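Local atomic coordinates of lysine cyclodeaminase (Streptomyces pristinaespiralis, PDB entry 5YU3), a protein that catalyses the NAD-dependent cyclisation of L-lysine with loss of ammonia, probably yielding L-pipecolic acid, and also recognises L-ornithine and L-2,4-diaminobutyric acid. Residues R25-R30 / A309-V314. Residues are numbered along the deposited sequence; the frame is centred on the assembly and turned at random.
Sequences RRIIDR and ALAMEV
Helices 20-39 and 305-321, brought together from near the two ends of the lysine cyclodeaminase chain, pack through Val314, which meets Arg26, Ile27 and Arg30. Their local axes approach to 9.5 Å with N-to-C directions 135° apart, a steeply inclined, roughly antiparallel pairing. The two valine methyls divide the work: CG1, anti to the backbone N (chi1 171°), lies 4.2 Å from Ile27 CG1 and also meets Arg26 CB, while CG2 sits 4.0 Å above the guanidinium plane of Arg30, over its centre. Bends at chi2 and chi3 carry the Arg30 chain across to this methyl, its CG 3.7 Å from Val314 CG2, and its NH2 comes edge-on to Glu313 CG at 3.4 Å. Glu313 OE1 is salt-bridged to Arg100, and Arg30 NH2 to Glu317. Ile27 CD1 lies 4.3 Å from Ala311 CB, with Ile27 also touching Leu120 and Ala311 touching Leu117 of helix 115-133. A water bridges Arg26 NH1 and Val314 O, while Arg26 NE is salt-bridged to Glu22. Replacing Arg30 by an alanine would probably uncover Val314 CG2 and deprive Glu317 of this salt bridge. With no direct hydrogen bond between the segments, cohesion rests on apolar contact, Arg30 stacked on Val314, and one water bridge.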
loop_
_atom_site.group_PDB
_atom_site.type_symbol
_atom_site.label_atom_id
_atom_site.label_comp_id
_atom_site.label_asym_id
_atom_site.label_seq_id
_atom_site.Cartn_x
_atom_site.Cartn_y
_atom_site.Cartn_z
ATOM N N ARG A 25 -12.539 -25.232 0.267
ATOM C CA ARG A 25 -13.181 -25.545 1.541
ATOM C C ARG A 25 -12.369 -25.023 2.720
ATOM O O ARG A 25 -12.944 -24.517 3.695
ATOM C CB ARG A 25 -13.397 -27.052 1.679
ATOM C CG ARG A 25 -14.607 -27.562 0.880
ATOM C CD ARG A 25 -15.057 -28.948 1.327
ATOM N NE ARG A 25 -16.222 -29.410 0.572
ATOM C CZ ARG A 25 -16.141 -30.148 -0.531
ATOM N NH1 ARG A 25 -14.946 -30.511 -0.996
ATOM N NH2 ARG A 25 -17.248 -30.528 -1.166
ATOM N N ARG A 26 -11.034 -25.137 2.656
ATOM C CA ARG A 26 -10.205 -24.589 3.727
ATOM C C ARG A 26 -10.433 -23.093 3.880
ATOM O O ARG A 26 -10.536 -22.590 5.004
ATOM C CB ARG A 26 -8.720 -24.854 3.470
ATOM C CG ARG A 26 -8.313 -26.307 3.600
ATOM C CD ARG A 26 -6.785 -26.476 3.498
ATOM N NE ARG A 26 -6.423 -27.878 3.308
ATOM C CZ ARG A 26 -5.184 -28.311 3.113
ATOM N NH1 ARG A 26 -4.170 -27.447 3.069
ATOM N NH2 ARG A 26 -4.957 -29.612 2.952
ATOM N N ILE A 27 -10.514 -22.369 2.762
ATOM C CA ILE A 27 -10.682 -20.920 2.837
ATOM C C ILE A 27 -12.092 -20.565 3.306
ATOM O O ILE A 27 -12.273 -19.629 4.096
ATOM C CB ILE A 27 -10.327 -20.269 1.487
ATOM C CG1 ILE A 27 -8.820 -20.456 1.225
ATOM C CG2 ILE A 27 -10.664 -18.769 1.485
ATOM C CD1 ILE A 27 -8.377 -20.130 -0.188
ATOM N N ILE A 28 -13.106 -21.311 2.851
ATOM C CA ILE A 28 -14.454 -21.119 3.386
ATOM C C ILE A 28 -14.458 -21.296 4.904
ATOM O O ILE A 28 -15.005 -20.466 5.641
ATOM C CB ILE A 28 -15.450 -22.076 2.707
ATOM C CG1 ILE A 28 -15.691 -21.657 1.253
ATOM C CG2 ILE A 28 -16.767 -22.142 3.515
ATOM C CD1 ILE A 28 -16.418 -22.722 0.422
ATOM N N ASP A 29 -13.842 -22.376 5.398
ATOM C CA ASP A 29 -13.860 -22.638 6.837
ATOM C C ASP A 29 -13.114 -21.555 7.611
ATOM O O ASP A 29 -13.581 -21.094 8.661
ATOM C CB ASP A 29 -13.246 -24.009 7.139
ATOM C CG ASP A 29 -14.119 -25.169 6.661
ATOM O OD1 ASP A 29 -15.329 -24.968 6.430
ATOM O OD2 ASP A 29 -13.590 -26.289 6.519
ATOM N N ARG A 30 -11.955 -21.134 7.109
ATOM C CA ARG A 30 -11.177 -20.125 7.822
ATOM C C ARG A 30 -11.881 -18.776 7.812
ATOM O O ARG A 30 -11.874 -18.052 8.818
ATOM C CB ARG A 30 -9.787 -20.011 7.200
ATOM C CG ARG A 30 -9.035 -21.312 7.248
ATOM C CD ARG A 30 -8.569 -21.598 8.655
ATOM N NE ARG A 30 -7.313 -20.917 8.876
ATOM C CZ ARG A 30 -6.123 -21.466 8.664
ATOM N NH1 ARG A 30 -6.025 -22.722 8.238
ATOM N NH2 ARG A 30 -5.033 -20.752 8.878
ATOM N N ALA A 309 -5.737 -11.660 4.215
ATOM C CA ALA A 309 -4.813 -12.166 5.226
ATOM C C ALA A 309 -5.142 -13.606 5.601
ATOM O O ALA A 309 -4.238 -14.427 5.808
ATOM C CB ALA A 309 -4.847 -11.271 6.470
ATOM N N LEU A 310 -6.433 -13.931 5.694
ATOM C CA LEU A 310 -6.827 -15.287 6.066
ATOM C C LEU A 310 -6.517 -16.276 4.953
ATOM O O LEU A 310 -6.004 -17.372 5.216
ATOM C CB LEU A 310 -8.318 -15.336 6.402
ATOM C CG LEU A 310 -8.740 -14.733 7.734
ATOM C CD1 LEU A 310 -10.246 -14.854 7.856
ATOM C CD2 LEU A 310 -8.041 -15.441 8.889
ATOM N N ALA A 311 -6.830 -15.917 3.707
ATOM C CA ALA A 311 -6.497 -16.808 2.599
ATOM C C ALA A 311 -4.988 -16.953 2.444
ATOM O O ALA A 311 -4.489 -18.040 2.121
ATOM C CB ALA A 311 -7.119 -16.304 1.303
ATOM N N MET A 312 -4.240 -15.866 2.661
ATOM C CA MET A 312 -2.782 -15.978 2.611
ATOM C C MET A 312 -2.279 -16.953 3.664
ATOM O O MET A 312 -1.395 -17.778 3.387
ATOM C CB MET A 312 -2.128 -14.603 2.795
ATOM C CG MET A 312 -0.592 -14.651 2.775
ATOM S SD MET A 312 0.109 -13.051 2.305
ATOM C CE MET A 312 1.868 -13.424 2.165
ATOM N N GLU A 313 -2.854 -16.905 4.867
ATOM C CA GLU A 313 -2.440 -17.843 5.908
ATOM C C GLU A 313 -2.644 -19.283 5.455
ATOM O O GLU A 313 -1.817 -20.155 5.742
ATOM C CB GLU A 313 -3.212 -17.575 7.196
ATOM C CG GLU A 313 -2.690 -18.322 8.412
ATOM C CD GLU A 313 -1.326 -17.824 8.873
ATOM O OE1 GLU A 313 -0.949 -16.683 8.522
ATOM O OE2 GLU A 313 -0.636 -18.579 9.596
ATOM N N VAL A 314 -3.742 -19.553 4.744
ATOM C CA VAL A 314 -3.982 -20.909 4.257
ATOM C C VAL A 314 -2.896 -21.322 3.269
ATOM O O VAL A 314 -2.385 -22.450 3.320
ATOM C CB VAL A 314 -5.384 -21.015 3.632
ATOM C CG1 VAL A 314 -5.533 -22.359 2.921
ATOM C CG2 VAL A 314 -6.446 -20.843 4.711
HETATM O O HOH W 1 -3.462 -24.938 4.071
#